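Local coordinates for protein UDP-glucose 4-epimerase (Campylobacter jejuni subsp. jejuni serotype O:2, PDB 7K3P) that catalyses the NAD-dependent epimerisation of UDP-glucose at C4 of the sugar, and probably that of UDP-N-acetylglucosamine too, at residues D225-F230 with V293-E298; C219-R224 with S336-E341; H185-Y190 with S267-V272. The protein carries 2 engineered substitutions. All coordinates share one frame; numbering follows the deposited sequence.

Contact 1: D225-F230 with V293-E298; sequences DKLFIF and VDFKVE
Lys296 and Asp225 form the polar end of this contact, the lysine chain folded back at both of its outer torsions (chi3 -71°, chi4 -61°) until NZ reaches the carboxylate. Lys296 NZ makes a salt bridge to Asp225 OD1, entering from above the carboxylate plane at a modelled distance too short to be taken literally, and also donates to Asp225 O at 3.1 Å. The aliphatic arm of Lys296 crosses that of Lys226, with Lys296 CE 3.7 Å from Lys226 CG, each lysine turning its NZ to a carboxylate of its own. Lys226 NZ makes a long salt bridge to Glu298 OE1, at 3.9 Å. Beneath these chains strands 226-230 and 296-300 run parallel as a two-stranded sheet, apart from the large Rossmann sheet, with Leu227 N bonded to Lys296 O and Leu227 O to Glu298 N. Ile229 N then donates to Glu298 O at 2.9 Å. On the other face the residues turn apolar, as suits a side lying on helices 212-220 and 280-291. There Leu227 CD1 slants against Phe295 CE1 at 3.7 Å, while Ile229 CD1 meets Val297 CG2 at 4.1 Å. Back among the charged residues, Phe228 CE1 rests against Glu298 CB, with the ring and carboxylate planes 58° apart.

Contact 2: C219-R224 with S336-E341; sequences CAAGKR and SAFDWE
Ala220, near the end of helix 212-220, meets the ring of Phe338 on helix 330-343: its CB lies 3.9 Å from Phe338 CE1, and its O is 3.6 Å from the same ring atom. The small alanine lets the ring come close to the backbone of the helix end. Phe338 reaches across because CG stands opposite the backbone N (chi1 -177°), and Met287 and Ser291 of helix 280-291 touch both residues. Next along the chain, Ala221 sets its N beside the ring edge, close to the ring plane, and packs CB 4.0 Å from Glu341 CG. Gly222 then ends the helix in a Schellman motif. Its positive phi of 76°, easy for a residue without a side chain, turns the chain, and its N bonds to Cys219 O at 3.0 Å. After this turn Lys223 stretches out fully and comes at Glu341 from the opposite direction. Its NZ makes a salt bridge of 2.8 Å to Glu341 OE1, met on the anti side and 32° out of the carboxylate plane, and donates to Glu341 O at 2.9 Å. Lys214 salt-bridges the other oxygen, OE2. Glu341 is buried, so two lysines, one on each oxygen, would be expected to stabilise its ionised form, while Lys223 grips side chain and backbone together near the end of helix 330-343.

Contact 3: H185-Y190 with S267-V272; sequences HCILRY and SNVFNV. With NAD (nicotinamide-adenine-dinucleotide), chain C.
Arg189 reaches across Val269 of the neighbouring strand after passing Asn271, and its atoms can be followed outwards. CB stands 3.8 Å from Asn271 OD1. From CG to NE the chain is extended, which carries it to Val269: Arg189 CD is 4.1 Å from Val269 CG2, and the same methyl then meets one face of the guanidinium over its centre, 3.4 Å from Arg189 CZ. A branched valine suits the place, offering a compact apolar support to a flat cation while the nitrogens bond elsewhere. NH2 makes a salt bridge to Glu170 of helix 161-179; NH1 bonds to the hydroxyl of Tyr142, which Asn271 OD1 also engages. Strands 184-189 and 268-271 are the last two of the seven-stranded parallel Rossmann sheet, paired in parallel by alternating bonds from Asn268 N to His185 O through to Val272 N to Arg189 O. On the face of Cys186, Leu188 and Phe270 the contact across the strands is largely apolar. Cys186 SG sits at the edge of the Phe270 ring, 4.6 Å from its centroid, and Leu188 CD2 packs 3.8 Å from Phe270 CB. At the start of the pair, Ser267 OG accepts from His185 N while its CB makes a CH-pi contact over the imidazole face. Farther along, Tyr190 CB touches Val272 O, and the phenol reaches the cofactor: Tyr190 CE2 is 3.2 Å from C5N of the NAD nicotinamide, and Tyr190 OH donates to ribose O4D at 2.9 Å.

Contact 3 belongs to the buried Rossmann core and reaches the cofactor, whereas contact 1 lies toward the periphery, its centre about 35 Å from that of contact 3. Both pair parallel strands, but the central pair has a buried arginine locked into a polar network, while the outer pair carries charged chains on a face partly open to solvent. Contact 2 is also buried, yet joins a helix end and turn to another helix through one aromatic ring and the salt bridge of Lys223 to a buried glutamate. Contacts 1 and 2 touch: Cys219, in helix 212-220, packs on Leu227 and Phe295, and that helix is followed, after the turn, by strand 226-230. Helix 280-291 borders both.

Contact 1: D225-F230 with V293-E298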
loop_
_atom_site.group_PDB
_atom_site.type_symbol
_atom_site.label_atom_id
_atom_site.label_comp_id
_atom_site.label_asym_id
_atom_site.label_seq_id
_atom_site.Cartn_x
_atom_site.Cartn_y
_atom_site.Cartn_z
ATOM N N ASP A 225 -6.418 -29.543 -22.814
ATOM C CA ASP A 225 -7.100 -30.728 -23.313
ATOM C C ASP A 225 -8.615 -30.571 -23.342
ATOM O O ASP A 225 -9.264 -30.908 -24.335
ATOM C CB ASP A 225 -6.710 -31.930 -22.459
ATOM C CG ASP A 225 -7.212 -33.232 -23.030
ATOM O OD1 ASP A 225 -7.289 -33.345 -24.276
ATOM O OD2 ASP A 225 -7.528 -34.143 -22.230
ATOM N N LYS A 226 -9.176 -30.068 -22.249
ATOM C CA LYS A 226 -10.623 -29.941 -22.120
ATOM C C LYS A 226 -11.009 -28.583 -21.539
ATOM O O LYS A 226 -10.201 -27.922 -20.888
ATOM C CB LYS A 226 -11.189 -31.061 -21.233
ATOM C CG LYS A 226 -11.355 -32.413 -21.933
ATOM C CD LYS A 226 -12.422 -33.294 -21.260
ATOM C CE LYS A 226 -11.846 -34.159 -20.147
ATOM N NZ LYS A 226 -12.907 -34.987 -19.482
ATOM N N LEU A 227 -12.248 -28.172 -21.791
ATOM C CA LEU A 227 -12.827 -26.983 -21.164
ATOM C C LEU A 227 -14.066 -27.432 -20.392
ATOM O O LEU A 227 -14.930 -28.112 -20.944
ATOM C CB LEU A 227 -13.205 -25.939 -22.227
ATOM C CG LEU A 227 -13.778 -24.580 -21.808
ATOM C CD1 LEU A 227 -13.651 -23.574 -22.947
ATOM C CD2 LEU A 227 -15.236 -24.697 -21.381
ATOM N N PHE A 228 -14.159 -27.068 -19.120
ATOM C CA PHE A 228 -15.307 -27.476 -18.325
ATOM C C PHE A 228 -16.297 -26.329 -18.146
ATOM O O PHE A 228 -15.909 -25.212 -17.812
ATOM C CB PHE A 228 -14.852 -27.988 -16.956
ATOM C CG PHE A 228 -14.301 -29.395 -16.976
ATOM C CD1 PHE A 228 -15.147 -30.483 -17.162
ATOM C CD2 PHE A 228 -12.948 -29.631 -16.788
ATOM C CE1 PHE A 228 -14.650 -31.784 -17.173
ATOM C CE2 PHE A 228 -12.443 -30.930 -16.792
ATOM C CZ PHE A 228 -13.297 -32.005 -16.984
ATOM N N ILE A 229 -17.578 -26.601 -18.377
ATOM C CA ILE A 229 -18.611 -25.644 -18.015
ATOM C C ILE A 229 -19.128 -26.002 -16.629
ATOM O O ILE A 229 -19.798 -27.025 -16.464
ATOM C CB ILE A 229 -19.801 -25.685 -18.973
ATOM C CG1 ILE A 229 -19.348 -25.529 -20.422
ATOM C CG2 ILE A 229 -20.800 -24.596 -18.611
ATOM C CD1 ILE A 229 -20.514 -25.454 -21.396
ATOM N N PHE A 230 -18.824 -25.173 -15.636
ATOM C CA PHE A 230 -19.294 -25.417 -14.279
ATOM C C PHE A 230 -20.672 -24.828 -14.052
ATOM O O PHE A 230 -20.798 -23.655 -13.691
ATOM C CB PHE A 230 -18.299 -24.866 -13.263
ATOM C CG PHE A 230 -16.982 -25.580 -13.277
ATOM C CD1 PHE A 230 -16.863 -26.852 -12.735
ATOM C CD2 PHE A 230 -15.865 -24.987 -13.842
ATOM C CE1 PHE A 230 -15.641 -27.520 -12.751
ATOM C CE2 PHE A 230 -14.650 -25.643 -13.863
ATOM C CZ PHE A 230 -14.537 -26.913 -13.314
ATOM N N VAL A 293 -11.800 -25.156 -34.640
ATOM C CA VAL A 293 -11.403 -26.264 -33.782
ATOM C C VAL A 293 -12.558 -26.653 -32.884
ATOM O O VAL A 293 -13.020 -25.845 -32.076
ATOM C CB VAL A 293 -10.210 -25.893 -32.889
ATOM C CG1 VAL A 293 -9.841 -27.069 -31.991
ATOM C CG2 VAL A 293 -9.023 -25.478 -33.731
ATOM N N ASP A 294 -13.025 -27.891 -33.033
ATOM C CA ASP A 294 -14.085 -28.416 -32.186
ATOM C C ASP A 294 -13.469 -29.061 -30.941
ATOM O O ASP A 294 -13.541 -30.280 -30.760
ATOM C CB ASP A 294 -14.922 -29.432 -32.968
ATOM C CG ASP A 294 -16.151 -29.885 -32.209
ATOM O OD1 ASP A 294 -16.540 -29.189 -31.237
ATOM O OD2 ASP A 294 -16.731 -30.931 -32.593
ATOM N N PHE A 295 -12.862 -28.237 -30.087
ATOM C CA PHE A 295 -12.174 -28.736 -28.892
ATOM C C PHE A 295 -13.150 -29.364 -27.906
ATOM O O PHE A 295 -14.358 -29.132 -27.984
ATOM C CB PHE A 295 -11.353 -27.625 -28.211
ATOM C CG PHE A 295 -12.159 -26.414 -27.827
ATOM C CD1 PHE A 295 -12.856 -26.376 -26.623
ATOM C CD2 PHE A 295 -12.214 -25.307 -28.668
ATOM C CE1 PHE A 295 -13.602 -25.259 -26.268
ATOM C CE2 PHE A 295 -12.956 -24.188 -28.324
ATOM C CZ PHE A 295 -13.652 -24.163 -27.123
ATOM N N LYS A 296 -12.616 -30.161 -26.983
ATOM C CA LYS A 296 -13.437 -30.892 -26.012
ATOM C C LYS A 296 -14.006 -30.008 -24.893
ATOM O O LYS A 296 -13.250 -29.381 -24.138
ATOM C CB LYS A 296 -12.631 -32.041 -25.389
ATOM C CG LYS A 296 -12.113 -33.070 -26.396
ATOM C CD LYS A 296 -11.508 -34.297 -25.708
ATOM C CE LYS A 296 -10.180 -33.978 -25.031
ATOM N NZ LYS A 296 -9.152 -33.498 -25.999
ATOM N N VAL A 297 -15.334 -29.966 -24.785
ATOM C CA VAL A 297 -15.985 -29.339 -23.631
ATOM C C VAL A 297 -16.955 -30.281 -22.911
ATOM O O VAL A 297 -17.695 -31.043 -23.549
ATOM C CB VAL A 297 -16.670 -27.985 -23.977
ATOM C CG1 VAL A 297 -16.523 -27.657 -25.451
ATOM C CG2 VAL A 297 -18.128 -27.985 -23.543
ATOM N N GLU A 298 -16.934 -30.229 -21.579
ATOM C CA GLU A 298 -17.775 -31.092 -20.757
ATOM C C GLU A 298 -18.565 -30.296 -19.730
ATOM O O GLU A 298 -18.047 -29.361 -19.110
ATOM C CB GLU A 298 -16.931 -32.151 -20.037
ATOM C CG GLU A 298 -17.548 -33.540 -20.053
ATOM C CD GLU A 298 -17.302 -34.262 -21.363
ATOM O OE1 GLU A 298 -16.122 -34.568 -21.651
ATOM O OE2 GLU A 298 -18.284 -34.521 -22.099
HETATM O O HOH W 1 -9.817 -30.651 -27.486
#

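Contact 2: C219-R224 with S336-E341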
loop_
_atom_site.group_PDB
_atom_site.type_symbol
_atom_site.label_atom_id
_atom_site.label_comp_id
_atom_site.label_asym_id
_atom_site.label_seq_id
_atom_site.Cartn_x
_atom_site.Cartn_y
_atom_site.Cartn_z
ATOM N N CYS A 219 -7.614 -24.092 -25.339
ATOM C CA CYS A 219 -8.186 -25.339 -25.863
ATOM C C CYS A 219 -8.158 -25.359 -27.389
ATOM O O CYS A 219 -7.783 -26.354 -28.002
ATOM C CB CYS A 219 -9.633 -25.528 -25.387
ATOM S SG CYS A 219 -9.818 -25.923 -23.634
ATOM N N ALA A 220 -8.582 -24.249 -27.986
ATOM C CA ALA A 220 -8.636 -24.122 -29.438
ATOM C C ALA A 220 -7.245 -24.218 -30.054
ATOM O O ALA A 220 -7.099 -24.641 -31.199
ATOM C CB ALA A 220 -9.302 -22.816 -29.834
ATOM N N ALA A 221 -6.223 -23.825 -29.299
ATOM C CA ALA A 221 -4.860 -23.871 -29.813
ATOM C C ALA A 221 -4.179 -25.213 -29.523
ATOM O O ALA A 221 -2.998 -25.395 -29.829
ATOM C CB ALA A 221 -4.041 -22.719 -29.258
ATOM N N GLY A 222 -4.925 -26.149 -28.942
ATOM C CA GLY A 222 -4.395 -27.470 -28.643
ATOM C C GLY A 222 -3.479 -27.492 -27.438
ATOM O O GLY A 222 -2.725 -28.451 -27.240
ATOM N N LYS A 223 -3.540 -26.439 -26.625
ATOM C CA LYS A 223 -2.681 -26.331 -25.448
ATOM C C LYS A 223 -3.328 -26.965 -24.220
ATOM O O LYS A 223 -2.655 -27.523 -23.353
ATOM C CB LYS A 223 -2.356 -24.868 -25.153
ATOM C CG LYS A 223 -1.413 -24.209 -26.146
ATOM C CD LYS A 223 -0.988 -22.844 -25.622
ATOM C CE LYS A 223 -0.186 -22.070 -26.652
ATOM N NZ LYS A 223 0.104 -20.678 -26.182
ATOM N N ARG A 224 -4.645 -26.858 -24.149
ATOM C CA ARG A 224 -5.394 -27.369 -23.020
ATOM C C ARG A 224 -6.333 -28.442 -23.543
ATOM O O ARG A 224 -6.967 -28.278 -24.589
ATOM C CB ARG A 224 -6.175 -26.230 -22.354
ATOM C CG ARG A 224 -7.060 -26.663 -21.206
ATOM C CD ARG A 224 -7.811 -25.476 -20.637
ATOM N NE ARG A 224 -6.905 -24.486 -20.048
ATOM C CZ ARG A 224 -6.494 -24.508 -18.781
ATOM N NH1 ARG A 224 -6.904 -25.472 -17.965
ATOM N NH2 ARG A 224 -5.672 -23.569 -18.324
ATOM N N SER A 336 -9.173 -12.552 -31.991
ATOM C CA SER A 336 -8.014 -11.873 -31.423
ATOM C C SER A 336 -7.313 -12.740 -30.370
ATOM O O SER A 336 -6.094 -12.932 -30.422
ATOM C CB SER A 336 -8.432 -10.526 -30.831
ATOM O OG SER A 336 -7.382 -9.937 -30.087
ATOM N N ALA A 337 -8.087 -13.268 -29.423
ATOM C CA ALA A 337 -7.534 -14.122 -28.374
ATOM C C ALA A 337 -6.834 -15.327 -28.984
ATOM O O ALA A 337 -5.741 -15.714 -28.552
ATOM C CB ALA A 337 -8.633 -14.572 -27.417
ATOM N N PHE A 338 -7.476 -15.917 -29.993
ATOM C CA PHE A 338 -6.951 -17.105 -30.651
ATOM C C PHE A 338 -5.624 -16.807 -31.334
ATOM O O PHE A 338 -4.652 -17.555 -31.174
ATOM C CB PHE A 338 -7.952 -17.640 -31.677
ATOM C CG PHE A 338 -7.505 -18.908 -32.347
ATOM C CD1 PHE A 338 -7.105 -20.001 -31.588
ATOM C CD2 PHE A 338 -7.488 -19.009 -33.734
ATOM C CE1 PHE A 338 -6.692 -21.177 -32.197
ATOM C CE2 PHE A 338 -7.076 -20.180 -34.354
ATOM C CZ PHE A 338 -6.680 -21.267 -33.585
ATOM N N ASP A 339 -5.597 -15.715 -32.097
ATOM C CA ASP A 339 -4.397 -15.307 -32.814
ATOM C C ASP A 339 -3.270 -15.005 -31.835
ATOM O O ASP A 339 -2.142 -15.470 -32.012
ATOM C CB ASP A 339 -4.674 -14.080 -33.689
ATOM C CG ASP A 339 -5.615 -14.384 -34.849
ATOM O OD1 ASP A 339 -5.694 -15.561 -35.256
ATOM O OD2 ASP A 339 -6.275 -13.441 -35.345
ATOM N N TRP A 340 -3.570 -14.226 -30.799
ATOM C CA TRP A 340 -2.549 -13.914 -29.809
ATOM C C TRP A 340 -2.104 -15.137 -29.002
ATOM O O TRP A 340 -0.929 -15.249 -28.632
ATOM C CB TRP A 340 -2.979 -12.748 -28.918
ATOM C CG TRP A 340 -2.784 -11.444 -29.623
ATOM C CD1 TRP A 340 -3.754 -10.649 -30.176
ATOM C CD2 TRP A 340 -1.533 -10.802 -29.897
ATOM N NE1 TRP A 340 -3.180 -9.542 -30.758
ATOM C CE2 TRP A 340 -1.813 -9.613 -30.606
ATOM C CE3 TRP A 340 -0.195 -11.111 -29.605
ATOM C CZ2 TRP A 340 -0.809 -8.728 -31.029
ATOM C CZ3 TRP A 340 0.802 -10.238 -30.027
ATOM C CH2 TRP A 340 0.488 -9.056 -30.728
ATOM N N GLU A 341 -3.030 -16.061 -28.760
ATOM C CA GLU A 341 -2.720 -17.271 -28.006
ATOM C C GLU A 341 -1.569 -18.055 -28.639
ATOM O O GLU A 341 -0.652 -18.518 -27.948
ATOM C CB GLU A 341 -3.958 -18.167 -27.908
ATOM C CG GLU A 341 -3.730 -19.403 -27.070
ATOM C CD GLU A 341 -3.218 -19.060 -25.686
ATOM O OE1 GLU A 341 -2.302 -19.756 -25.200
ATOM O OE2 GLU A 341 -3.733 -18.087 -25.091
#

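Contact 3: H185-Y190 with S267-V272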
loop_
_atom_site.group_PDB
_atom_site.type_symbol
_atom_site.label_atom_id
_atom_site.label_comp_id
_atom_site.label_asym_id
_atom_site.label_seq_id
_atom_site.Cartn_x
_atom_site.Cartn_y
_atom_site.Cartn_z
ATOM N N HIS A 185 -5.029 12.590 -11.734
ATOM C CA HIS A 185 -4.892 11.175 -12.038
ATOM C C HIS A 185 -6.216 10.642 -12.561
ATOM O O HIS A 185 -7.278 11.073 -12.126
ATOM C CB HIS A 185 -4.478 10.384 -10.793
ATOM C CG HIS A 185 -5.531 10.314 -9.728
ATOM N ND1 HIS A 185 -5.601 11.224 -8.693
ATOM C CD2 HIS A 185 -6.548 9.435 -9.526
ATOM C CE1 HIS A 185 -6.612 10.908 -7.899
ATOM N NE2 HIS A 185 -7.205 9.832 -8.380
ATOM N N CYS A 186 -6.141 9.709 -13.500
ATOM C CA CYS A 186 -7.318 8.969 -13.893
ATOM C C CYS A 186 -7.010 7.484 -13.802
ATOM O O CYS A 186 -6.107 6.990 -14.472
ATOM C CB CYS A 186 -7.722 9.326 -15.318
ATOM S SG CYS A 186 -9.356 8.680 -15.754
ATOM N N ILE A 187 -7.757 6.782 -12.962
ATOM C CA ILE A 187 -7.537 5.360 -12.763
ATOM C C ILE A 187 -8.524 4.542 -13.576
ATOM O O ILE A 187 -9.735 4.790 -13.523
ATOM C CB ILE A 187 -7.701 4.990 -11.284
ATOM C CG1 ILE A 187 -6.535 5.562 -10.467
ATOM C CG2 ILE A 187 -7.801 3.457 -11.134
ATOM C CD1 ILE A 187 -6.893 5.818 -9.001
ATOM N N LEU A 188 -8.022 3.557 -14.314
ATOM C CA LEU A 188 -8.900 2.682 -15.090
ATOM C C LEU A 188 -8.912 1.261 -14.501
ATOM O O LEU A 188 -7.852 0.638 -14.330
ATOM C CB LEU A 188 -8.472 2.660 -16.570
ATOM C CG LEU A 188 -8.483 4.018 -17.283
ATOM C CD1 LEU A 188 -8.124 3.878 -18.749
ATOM C CD2 LEU A 188 -9.860 4.653 -17.150
ATOM N N ARG A 189 -10.102 0.751 -14.174
ATOM C CA ARG A 189 -10.235 -0.644 -13.723
ATOM C C ARG A 189 -10.994 -1.444 -14.777
ATOM O O ARG A 189 -11.937 -0.928 -15.389
ATOM C CB ARG A 189 -10.994 -0.710 -12.404
ATOM C CG ARG A 189 -10.399 0.116 -11.266
ATOM C CD ARG A 189 -11.374 0.166 -10.118
ATOM N NE ARG A 189 -10.900 0.995 -9.014
ATOM C CZ ARG A 189 -11.705 1.640 -8.185
ATOM N NH1 ARG A 189 -13.029 1.536 -8.336
ATOM N NH2 ARG A 189 -11.192 2.383 -7.220
ATOM N N TYR A 190 -10.597 -2.697 -14.984
ATOM C CA TYR A 190 -11.265 -3.544 -15.962
ATOM C C TYR A 190 -10.957 -5.002 -15.701
ATOM O O TYR A 190 -10.008 -5.334 -14.972
ATOM C CB TYR A 190 -10.865 -3.160 -17.401
ATOM C CG TYR A 190 -9.375 -2.887 -17.590
ATOM C CD1 TYR A 190 -8.809 -1.678 -17.201
ATOM C CD2 TYR A 190 -8.553 -3.830 -18.192
ATOM C CE1 TYR A 190 -7.430 -1.423 -17.397
ATOM C CE2 TYR A 190 -7.208 -3.584 -18.399
ATOM C CZ TYR A 190 -6.655 -2.387 -17.995
ATOM O OH TYR A 190 -5.307 -2.167 -18.205
ATOM N N SER A 267 -9.688 14.760 -11.258
ATOM C CA SER A 267 -9.265 13.369 -11.093
ATOM C C SER A 267 -10.481 12.450 -11.020
ATOM O O SER A 267 -11.550 12.864 -10.560
ATOM C CB SER A 267 -8.414 13.235 -9.827
ATOM O OG SER A 267 -7.155 13.858 -10.019
ATOM N N ASN A 268 -10.338 11.214 -11.488
ATOM C CA ASN A 268 -11.467 10.288 -11.447
ATOM C C ASN A 268 -11.040 8.839 -11.610
ATOM O O ASN A 268 -9.900 8.558 -12.002
ATOM C CB ASN A 268 -12.490 10.645 -12.538
ATOM C CG ASN A 268 -13.922 10.576 -12.035
ATOM O OD1 ASN A 268 -14.232 9.821 -11.109
ATOM N ND2 ASN A 268 -14.801 11.374 -12.634
ATOM N N VAL A 269 -11.968 7.924 -11.328
ATOM C CA VAL A 269 -11.740 6.498 -11.572
ATOM C C VAL A 269 -12.875 5.955 -12.439
ATOM O O VAL A 269 -14.039 6.312 -12.238
ATOM C CB VAL A 269 -11.599 5.726 -10.232
ATOM C CG1 VAL A 269 -12.738 6.104 -9.279
ATOM C CG2 VAL A 269 -11.545 4.221 -10.459
ATOM N N PHE A 270 -12.537 5.126 -13.424
ATOM C CA PHE A 270 -13.531 4.589 -14.344
ATOM C C PHE A 270 -13.355 3.096 -14.487
ATOM O O PHE A 270 -12.221 2.618 -14.672
ATOM C CB PHE A 270 -13.361 5.163 -15.765
ATOM C CG PHE A 270 -13.661 6.630 -15.887
ATOM C CD1 PHE A 270 -14.959 7.106 -15.741
ATOM C CD2 PHE A 270 -12.642 7.528 -16.192
ATOM C CE1 PHE A 270 -15.237 8.461 -15.871
ATOM C CE2 PHE A 270 -12.905 8.894 -16.323
ATOM C CZ PHE A 270 -14.214 9.365 -16.159
ATOM N N ASN A 271 -14.466 2.362 -14.448
ATOM C CA ASN A 271 -14.465 1.026 -15.008
ATOM C C ASN A 271 -14.390 1.166 -16.521
ATOM O O ASN A 271 -15.021 2.062 -17.095
ATOM C CB ASN A 271 -15.762 0.289 -14.661
ATOM C CG ASN A 271 -15.842 -0.115 -13.208
ATOM O OD1 ASN A 271 -14.823 -0.405 -12.569
ATOM N ND2 ASN A 271 -17.069 -0.153 -12.673
ATOM N N VAL A 272 -13.667 0.265 -17.177
ATOM C CA VAL A 272 -13.725 0.176 -18.626
ATOM C C VAL A 272 -14.338 -1.158 -18.998
ATOM O O VAL A 272 -13.792 -2.213 -18.658
ATOM C CB VAL A 272 -12.340 0.280 -19.279
ATOM C CG1 VAL A 272 -12.491 0.374 -20.795
ATOM C CG2 VAL A 272 -11.580 1.503 -18.734
HETATM P PA NAD C . 2.192 -6.770 -20.130
HETATM O O1A NAD C . 3.086 -7.692 -19.336
HETATM O O2A NAD C . 2.096 -7.221 -21.560
HETATM O O5B NAD C . 2.768 -5.301 -20.145
HETATM C C5B NAD C . 3.607 -4.912 -19.096
HETATM C C4B NAD C . 4.770 -4.182 -19.643
HETATM O O4B NAD C . 5.450 -3.470 -18.651
HETATM C C3B NAD C . 5.788 -5.162 -20.305
HETATM O O3B NAD C . 6.191 -4.866 -21.696
HETATM C C2B NAD C . 6.924 -5.246 -19.256
HETATM O O2B NAD C . 8.145 -5.514 -19.800
HETATM C C1B NAD C . 6.822 -3.873 -18.674
HETATM N N9A NAD C . 7.431 -3.781 -17.337
HETATM C C8A NAD C . 7.140 -4.544 -16.264
HETATM N N7A NAD C . 7.906 -4.194 -15.219
HETATM C C5A NAD C . 8.714 -3.191 -15.585
HETATM C C6A NAD C . 9.711 -2.443 -14.938
HETATM N N6A NAD C . 10.019 -2.701 -13.551
HETATM N N1A NAD C . 10.355 -1.462 -15.602
HETATM C C2A NAD C . 10.091 -1.188 -16.892
HETATM N N3A NAD C . 9.136 -1.908 -17.568
HETATM C C4A NAD C . 8.438 -2.901 -16.945
HETATM O O3 NAD C . 0.767 -6.755 -19.427
HETATM P PN NAD C . -0.527 -6.135 -20.083
HETATM O O1N NAD C . -0.164 -5.307 -21.302
HETATM O O2N NAD C . -1.429 -7.268 -20.465
HETATM O O5D NAD C . -1.226 -5.226 -18.994
HETATM C C5D NAD C . -0.707 -3.936 -18.770
HETATM C C4D NAD C . -1.377 -3.266 -17.582
HETATM O O4D NAD C . -2.781 -3.388 -17.649
HETATM C C3D NAD C . -0.882 -3.751 -16.223
HETATM O O3D NAD C . -0.797 -2.689 -15.360
HETATM C C2D NAD C . -1.942 -4.630 -15.711
HETATM O O2D NAD C . -1.989 -4.719 -14.335
HETATM C C1D NAD C . -3.197 -3.995 -16.367
HETATM N N1N NAD C . -4.391 -4.946 -16.534
HETATM C C2N NAD C . -4.231 -5.952 -17.467
HETATM C C3N NAD C . -5.273 -6.850 -17.678
HETATM C C7N NAD C . -5.111 -7.953 -18.692
HETATM O O7N NAD C . -4.075 -8.101 -19.322
HETATM N N7N NAD C . -6.197 -8.849 -18.907
HETATM C C4N NAD C . -6.448 -6.717 -16.964
HETATM C C5N NAD C . -6.596 -5.709 -16.037
HETATM C C6N NAD C . -5.555 -4.799 -15.808
#